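PDB 6XN2: xylosidase, which probably hydrolyses beta-1,4-linked xylo-oligosaccharides, releasing xylose, as a family 43 beta-xylosidase. Local coordinates for residues 92-97 / 312-317; 88-93 / 151-156. All blocks are in the same frame, centred on the assembly; numbering follows the deposited sequence.

Contact 1 (92-97 / 312-317); sequences AHPGAA and CLFQQQ
Phe314 and Pro94 form the apolar centre of this contact through a CH-pi interaction. The proline lies over one face of the phenyl ring but toward its rim: Pro94 CD is 4.2 Å from the centroid of the Phe314 ring, 29° off the ring normal. Between these two side chains the nearest approach is Pro94 CD to Phe314 CE2, 3.8 Å. With CG anti to the backbone N (chi1 -165°), the phenylalanine projects its ring across to the loop, and the ring meets backbone as well as side chain. Its CE2 approaches both the carbonyl C of His93 and the N of Pro94 at 3.5 Å, so the peptide link between them is part of the packing surface. Ala92 O stands farther off, at the ring edge near its plane.

Each partner comes from a tight turn. A type II turn from His93 to Ala96 presents the proline, while Phe314 and Gln317 flank a type II' turn that closes a two-residue beta-hairpin with paired backbone hydrogen bonds. In the five-bladed beta-propeller of family 43, these are loops of the first and last blades, which meet as the ring of blades closes. Phe314 also packs on Val55 and Leu60 of the first blade.

Polar atoms take part by packing, since no hydrogen bond crosses between the segments. The extended chain of Gln315 crosses the proline at about a right angle. Pro94 CD is almost equally far from three amide atoms of Gln315, 3.4 Å from OE1 and 3.5 Å from both CD and NE2, so the CD-CG side of the proline lies over a face of the amide. Gln315 CG is anti to the carbonyl carbon (chi1 -60°), and the amide lies on the same side of the Phe314 ring as Pro94.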
ATOM      1  N   ALA A  92      -2.779  12.298 -17.036  1.00 32.79           N
ATOM      2  CA  ALA A  92      -1.780  13.082 -17.756  1.00 32.67           C
ATOM      3  C   ALA A  92      -1.489  14.409 -17.059  1.00 33.34           C
ATOM      4  O   ALA A  92      -0.368  14.911 -17.112  1.00 32.91           O
ATOM      5  CB  ALA A  92      -2.229  13.329 -19.186  1.00 33.97           C
ATOM      6  N   HIS A  93      -2.504  14.965 -16.406  1.00 30.05           N
ATOM      7  CA  HIS A  93      -2.368  16.224 -15.679  1.00 33.31           C
ATOM      8  C   HIS A  93      -3.425  16.261 -14.574  1.00 33.42           C
ATOM      9  O   HIS A  93      -4.310  15.401 -14.543  1.00 31.79           O
ATOM     10  CB  HIS A  93      -2.512  17.417 -16.632  1.00 31.68           C
ATOM     11  CG  HIS A  93      -3.749  17.367 -17.470  1.00 36.97           C
ATOM     12  ND1 HIS A  93      -3.732  17.003 -18.799  1.00 35.84           N
ATOM     13  CD2 HIS A  93      -5.044  17.612 -17.161  1.00 36.81           C
ATOM     14  CE1 HIS A  93      -4.964  17.040 -19.278  1.00 38.76           C
ATOM     15  NE2 HIS A  93      -5.779  17.404 -18.305  1.00 38.35           N
ATOM     16  N   PRO A  94      -3.359  17.212 -13.674  1.00 29.39           N
ATOM     17  CA  PRO A  94      -4.366  17.214 -12.629  1.00 34.59           C
ATOM     18  C   PRO A  94      -5.777  17.395 -13.165  1.00 36.91           C
ATOM     19  O   PRO A  94      -5.982  18.153 -14.069  1.00 34.33           O
ATOM     20  CB  PRO A  94      -3.969  18.387 -11.781  1.00 34.23           C
ATOM     21  CG  PRO A  94      -2.525  18.531 -12.004  1.00 35.29           C
ATOM     22  CD  PRO A  94      -2.282  18.151 -13.397  1.00 34.40           C
ATOM     23  N   GLY A  95      -6.720  16.673 -12.591  1.00 36.42           N
ATOM     24  CA  GLY A  95      -8.104  16.733 -13.016  1.00 36.30           C
ATOM     25  C   GLY A  95      -8.408  15.987 -14.301  1.00 36.11           C
ATOM     26  O   GLY A  95      -9.556  15.939 -14.730  1.00 36.46           O
ATOM     27  N   ALA A  96      -7.387  15.405 -14.924  1.00 30.84           N
ATOM     28  CA  ALA A  96      -7.586  14.696 -16.184  1.00 33.19           C
ATOM     29  C   ALA A  96      -8.405  13.422 -16.001  1.00 33.67           C
ATOM     30  O   ALA A  96      -8.478  12.863 -14.905  1.00 35.43           O
ATOM     31  CB  ALA A  96      -6.247  14.362 -16.821  1.00 32.68           C
ATOM     32  N   ALA A  97      -9.022  12.967 -17.085  1.00 33.78           N
ATOM     33  CA  ALA A  97      -9.659  11.659 -17.089  1.00 36.62           C
ATOM     34  C   ALA A  97      -8.593  10.577 -16.876  1.00 38.72           C
ATOM     35  O   ALA A  97      -7.448  10.733 -17.305  1.00 34.02           O
ATOM     36  CB  ALA A  97     -10.410  11.436 -18.390  1.00 38.60           C
ATOM     37  N   CYS A 312       0.508  10.950  -2.543  1.00 26.36           N
ATOM     38  CA  CYS A 312       1.401  11.404  -3.629  1.00 30.21           C
ATOM     39  C   CYS A 312       1.181  12.873  -3.970  1.00 33.78           C
ATOM     40  O   CYS A 312       0.055  13.302  -4.008  1.00 29.72           O
ATOM     41  CB  CYS A 312       1.072  10.583  -4.864  1.00 30.22           C
ATOM     42  SG  CYS A 312       2.073  10.982  -6.308  1.00 32.84           S
ATOM     43  N   LEU A 313       2.265  13.588  -4.205  1.00 30.88           N
ATOM     44  CA  LEU A 313       2.194  15.012  -4.584  1.00 35.70           C
ATOM     45  C   LEU A 313       2.148  15.110  -6.104  1.00 34.60           C
ATOM     46  O   LEU A 313       2.998  14.536  -6.744  1.00 36.15           O
ATOM     47  CB  LEU A 313       3.432  15.713  -4.034  1.00 34.58           C
ATOM     48  CG  LEU A 313       3.579  17.186  -4.387  1.00 34.90           C
ATOM     49  CD1 LEU A 313       2.396  17.976  -3.886  1.00 36.75           C
ATOM     50  CD2 LEU A 313       4.861  17.733  -3.810  1.00 36.30           C
ATOM     51  N   PHE A 314       1.138  15.790  -6.628  1.00 34.83           N
ATOM     52  CA  PHE A 314       0.980  16.015  -8.061  1.00 36.26           C
ATOM     53  C   PHE A 314       0.785  17.511  -8.290  1.00 38.32           C
ATOM     54  O   PHE A 314      -0.264  18.058  -7.956  1.00 35.66           O
ATOM     55  CB  PHE A 314      -0.211  15.227  -8.609  1.00 34.32           C
ATOM     56  CG  PHE A 314      -0.241  15.120 -10.112  1.00 34.65           C
ATOM     57  CD1 PHE A 314       0.897  15.353 -10.867  1.00 34.81           C
ATOM     58  CD2 PHE A 314      -1.411  14.771 -10.766  1.00 33.99           C
ATOM     59  CE1 PHE A 314       0.869  15.242 -12.250  1.00 34.49           C
ATOM     60  CE2 PHE A 314      -1.448  14.665 -12.146  1.00 35.94           C
ATOM     61  CZ  PHE A 314      -0.308  14.898 -12.887  1.00 34.06           C
ATOM     62  N   GLN A 315       1.790  18.178  -8.814  1.00 38.95           N
ATOM     63  CA  GLN A 315       1.743  19.604  -9.024  1.00 38.05           C
ATOM     64  C   GLN A 315       1.392  20.399  -7.751  1.00 40.25           C
ATOM     65  O   GLN A 315       2.115  20.390  -6.787  1.00 36.04           O
ATOM     66  CB  GLN A 315       0.889  19.982 -10.248  1.00 36.12           C
ATOM     67  CG  GLN A 315       1.397  19.394 -11.550  1.00 38.62           C
ATOM     68  CD  GLN A 315       0.684  19.866 -12.804  1.00 43.64           C
ATOM     69  OE1 GLN A 315      -0.117  20.750 -12.768  1.00 43.96           O
ATOM     70  NE2 GLN A 315       1.001  19.265 -13.909  1.00 39.29           N
ATOM     71  N   GLN A 316       0.274  21.094  -7.760  1.00 42.46           N
ATOM     72  CA  GLN A 316      -0.117  21.927  -6.628  1.00 48.46           C
ATOM     73  C   GLN A 316      -0.855  21.227  -5.500  1.00 56.60           C
ATOM     74  O   GLN A 316      -1.347  21.870  -4.599  1.00 66.64           O
ATOM     75  CB  GLN A 316      -0.995  23.067  -7.129  1.00 44.50           C
ATOM     76  CG  GLN A 316      -0.246  24.000  -8.065  1.00 52.94           C
ATOM     77  CD  GLN A 316      -1.093  25.070  -8.703  1.00 52.44           C
ATOM     78  OE1 GLN A 316      -1.633  24.895  -9.759  1.00 52.06           O
ATOM     79  NE2 GLN A 316      -1.172  26.191  -8.061  1.00 58.04           N
ATOM     80  N   GLN A 317      -0.859  19.917  -5.490  1.00 47.97           N
ATOM     81  CA  GLN A 317      -1.724  19.217  -4.540  1.00 40.13           C
ATOM     82  C   GLN A 317      -1.196  17.854  -4.096  1.00 39.29           C
ATOM     83  O   GLN A 317      -0.780  17.047  -4.928  1.00 38.47           O
ATOM     84  CB  GLN A 317      -3.112  19.039  -5.160  1.00 39.74           C
ATOM     85  CG  GLN A 317      -4.127  18.391  -4.247  1.00 36.97           C
ATOM     86  CD  GLN A 317      -4.439  19.252  -3.048  1.00 39.17           C
ATOM     87  OE1 GLN A 317      -4.836  20.408  -3.191  1.00 38.70           O
ATOM     88  NE2 GLN A 317      -4.249  18.697  -1.854  1.00 37.57           N
TER

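Contact 2 (88-93 / 151-156); sequences VLRMAH and RPEGPF
Val88 meets the 151-156 loop with both of its methyl groups. Val88 CG1 lies 3.9 Å from Pro152 O. With that methyl anti to the backbone N (chi1 178°), Val88 CG2 is turned to the edge of the Phe156 ring, near its plane, 4.3 Å from Phe156 CE1. Two residues along the strand, Arg90 NH1 and Glu153 OE2 are 4.3 Å apart: opposite charges near one another, but too distant for a salt bridge.

The stronger ties of both groups lie to other partners. Glu153 OE2 makes a salt bridge with Arg151 NH1 (3.1 Å), while the arginine of the strand is held by a salt bridge to Glu99 and a hydrogen bond to Tyr61. Pro152 O, beside the valine methyls, accepts the hydroxyl of Tyr63. A type I turn from Arg151 to Gly154 sets the loop's shape, and Gly154 CA lies 3.5 Å above the plane of the Phe156 ring, toward its rim.

Farther out, Val88 pairs with Leu101 of strand 99-106, and Phe156 packs on Thr129 and Leu131 of strand 128-136; the contact thus joins two neighbouring propeller blades, the sheets 47-106 and 121-158.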
ATOM      1  N   VAL A  88      -1.830  -0.589 -15.452  1.00 29.98           N
ATOM      2  CA  VAL A  88      -1.280   0.686 -15.066  1.00 29.01           C
ATOM      3  C   VAL A  88      -2.250   1.787 -15.474  1.00 30.65           C
ATOM      4  O   VAL A  88      -2.735   1.769 -16.530  1.00 32.13           O
ATOM      5  CB  VAL A  88       0.104   0.933 -15.655  1.00 31.89           C
ATOM      6  CG1 VAL A  88       0.613   2.287 -15.266  1.00 30.41           C
ATOM      7  CG2 VAL A  88       1.055  -0.116 -15.172  1.00 31.52           C
ATOM      8  N   LEU A  89      -2.548   2.713 -14.591  1.00 30.91           N
ATOM      9  CA  LEU A  89      -3.446   3.816 -14.900  1.00 30.05           C
ATOM     10  C   LEU A  89      -2.669   5.126 -14.928  1.00 31.01           C
ATOM     11  O   LEU A  89      -1.626   5.244 -14.292  1.00 30.12           O
ATOM     12  CB  LEU A  89      -4.584   3.890 -13.875  1.00 27.48           C
ATOM     13  CG  LEU A  89      -5.279   2.566 -13.549  1.00 27.09           C
ATOM     14  CD1 LEU A  89      -6.289   2.726 -12.403  1.00 29.74           C
ATOM     15  CD2 LEU A  89      -5.962   1.988 -14.773  1.00 30.99           C
ATOM     16  N   ARG A  90      -3.168   6.109 -15.667  1.00 31.61           N
ATOM     17  CA  ARG A  90      -2.482   7.392 -15.739  1.00 29.86           C
ATOM     18  C   ARG A  90      -3.438   8.586 -15.729  1.00 28.26           C
ATOM     19  O   ARG A  90      -4.507   8.550 -16.338  1.00 31.75           O
ATOM     20  CB  ARG A  90      -1.599   7.449 -16.994  1.00 29.34           C
ATOM     21  CG  ARG A  90      -0.871   8.782 -17.194  1.00 30.75           C
ATOM     22  CD  ARG A  90       0.075   8.725 -18.387  1.00 31.23           C
ATOM     23  NE  ARG A  90      -0.656   8.487 -19.627  1.00 31.81           N
ATOM     24  CZ  ARG A  90      -0.139   7.908 -20.706  1.00 41.56           C
ATOM     25  NH1 ARG A  90       1.122   7.493 -20.702  1.00 34.26           N
ATOM     26  NH2 ARG A  90      -0.888   7.743 -21.788  1.00 36.74           N
ATOM     27  N   MET A  91      -3.035   9.639 -15.025  1.00 30.58           N
ATOM     28  CA  MET A  91      -3.630  10.958 -15.203  1.00 32.47           C
ATOM     29  C   MET A  91      -2.560  11.853 -15.802  1.00 31.76           C
ATOM     30  O   MET A  91      -1.545  12.121 -15.159  1.00 32.56           O
ATOM     31  CB  MET A  91      -4.142  11.532 -13.883  1.00 32.05           C
ATOM     32  CG  MET A  91      -5.375  10.827 -13.355  1.00 37.41           C
ATOM     33  SD  MET A  91      -5.898  11.491 -11.765  1.00 40.26           S
ATOM     34  CE  MET A  91      -6.339  13.164 -12.224  1.00 37.34           C
ATOM     35  N   ALA A  92      -2.779  12.298 -17.036  1.00 32.79           N
ATOM     36  CA  ALA A  92      -1.780  13.082 -17.756  1.00 32.67           C
ATOM     37  C   ALA A  92      -1.489  14.409 -17.059  1.00 33.34           C
ATOM     38  O   ALA A  92      -0.368  14.911 -17.112  1.00 32.91           O
ATOM     39  CB  ALA A  92      -2.229  13.329 -19.186  1.00 33.97           C
ATOM     40  N   HIS A  93      -2.504  14.965 -16.406  1.00 30.05           N
ATOM     41  CA  HIS A  93      -2.368  16.224 -15.679  1.00 33.31           C
ATOM     42  C   HIS A  93      -3.425  16.261 -14.574  1.00 33.42           C
ATOM     43  O   HIS A  93      -4.310  15.401 -14.543  1.00 31.79           O
ATOM     44  CB  HIS A  93      -2.512  17.417 -16.632  1.00 31.68           C
ATOM     45  CG  HIS A  93      -3.749  17.367 -17.470  1.00 36.97           C
ATOM     46  ND1 HIS A  93      -3.732  17.003 -18.799  1.00 35.84           N
ATOM     47  CD2 HIS A  93      -5.044  17.612 -17.161  1.00 36.81           C
ATOM     48  CE1 HIS A  93      -4.964  17.040 -19.278  1.00 38.76           C
ATOM     49  NE2 HIS A  93      -5.779  17.404 -18.305  1.00 38.35           N
ATOM     50  N   ARG A 151       9.563   1.756 -19.686  1.00 31.55           N
ATOM     51  CA  ARG A 151       8.583   2.798 -19.611  1.00 33.83           C
ATOM     52  C   ARG A 151       7.722   2.525 -18.406  1.00 31.21           C
ATOM     53  O   ARG A 151       7.526   1.415 -18.047  1.00 29.54           O
ATOM     54  CB  ARG A 151       7.677   2.789 -20.847  1.00 36.74           C
ATOM     55  CG  ARG A 151       8.341   3.172 -22.137  1.00 42.78           C
ATOM     56  CD  ARG A 151       7.371   3.162 -23.306  1.00 60.14           C
ATOM     57  NE  ARG A 151       6.933   1.821 -23.695  1.00 73.74           N
ATOM     58  CZ  ARG A 151       5.708   1.506 -24.112  1.00 79.65           C
ATOM     59  NH1 ARG A 151       4.783   2.436 -24.220  1.00 80.51           N
ATOM     60  NH2 ARG A 151       5.410   0.258 -24.428  1.00 80.69           N
ATOM     61  N   PRO A 152       7.144   3.572 -17.830  1.00 31.33           N
ATOM     62  CA  PRO A 152       6.231   3.500 -16.682  1.00 30.82           C
ATOM     63  C   PRO A 152       4.963   2.704 -16.946  1.00 33.68           C
ATOM     64  O   PRO A 152       4.443   2.124 -16.052  1.00 35.09           O
ATOM     65  CB  PRO A 152       5.911   4.938 -16.386  1.00 29.32           C
ATOM     66  CG  PRO A 152       6.397   5.705 -17.527  1.00 33.18           C
ATOM     67  CD  PRO A 152       7.508   4.948 -18.127  1.00 32.40           C
ATOM     68  N   GLU A 153       4.511   2.631 -18.184  1.00 31.46           N
ATOM     69  CA  GLU A 153       3.363   1.834 -18.532  1.00 35.85           C
ATOM     70  C   GLU A 153       3.761   0.438 -18.928  1.00 34.54           C
ATOM     71  O   GLU A 153       2.960  -0.347 -19.297  1.00 35.71           O
ATOM     72  CB  GLU A 153       2.596   2.466 -19.671  1.00 35.48           C
ATOM     73  CG  GLU A 153       3.387   2.590 -20.926  1.00 40.21           C
ATOM     74  CD  GLU A 153       3.962   3.956 -21.115  1.00 45.18           C
ATOM     75  OE1 GLU A 153       4.611   4.504 -20.232  1.00 39.29           O
ATOM     76  OE2 GLU A 153       3.782   4.481 -22.190  1.00 53.56           O
ATOM     77  N   GLY A 154       5.030   0.146 -18.883  1.00 34.92           N
ATOM     78  CA  GLY A 154       5.480  -1.137 -19.212  1.00 33.14           C
ATOM     79  C   GLY A 154       5.546  -1.453 -20.674  1.00 39.69           C
ATOM     80  O   GLY A 154       5.692  -0.580 -21.480  1.00 38.65           O
ATOM     81  N   PRO A 155       5.478  -2.727 -21.010  1.00 40.45           N
ATOM     82  CA  PRO A 155       5.252  -3.936 -20.223  1.00 37.42           C
ATOM     83  C   PRO A 155       6.471  -4.329 -19.400  1.00 35.60           C
ATOM     84  O   PRO A 155       7.531  -3.892 -19.688  1.00 32.44           O
ATOM     85  CB  PRO A 155       5.005  -4.956 -21.284  1.00 41.17           C
ATOM     86  CG  PRO A 155       5.911  -4.525 -22.360  1.00 41.27           C
ATOM     87  CD  PRO A 155       5.798  -3.057 -22.395  1.00 42.29           C
ATOM     88  N   PHE A 156       6.251  -5.050 -18.335  1.00 33.10           N
ATOM     89  CA  PHE A 156       7.307  -5.402 -17.443  1.00 31.03           C
ATOM     90  C   PHE A 156       7.641  -6.852 -17.563  1.00 35.89           C
ATOM     91  O   PHE A 156       6.775  -7.664 -17.667  1.00 31.64           O
ATOM     92  CB  PHE A 156       6.898  -5.085 -16.009  1.00 28.28           C
ATOM     93  CG  PHE A 156       6.555  -3.655 -15.781  1.00 32.38           C
ATOM     94  CD1 PHE A 156       5.282  -3.201 -15.965  1.00 30.72           C
ATOM     95  CD2 PHE A 156       7.503  -2.763 -15.406  1.00 29.54           C
ATOM     96  CE1 PHE A 156       4.975  -1.890 -15.776  1.00 32.57           C
ATOM     97  CE2 PHE A 156       7.204  -1.458 -15.220  1.00 28.51           C
ATOM     98  CZ  PHE A 156       5.940  -1.014 -15.404  1.00 30.04           C
TER

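Both contacts begin from one continuous run of chain, with Ala92 and His93 common to the two. Strand 85-91 supplies contact 2, and the loop that follows it toward strand 99-106 supplies contact 1; the partners come later, first 151-156 and much later 312-317. Their centres are 14 Å apart, and Met91 links them, its O lying 3.8 Å from Phe314 CZ and its CE 3.4 Å from Ala96 O. Seen as a worked example of propeller assembly, a single strand and its turn let the sheet 47-106 touch the following sheet in contact 2 and the last one, 310-342, in contact 1.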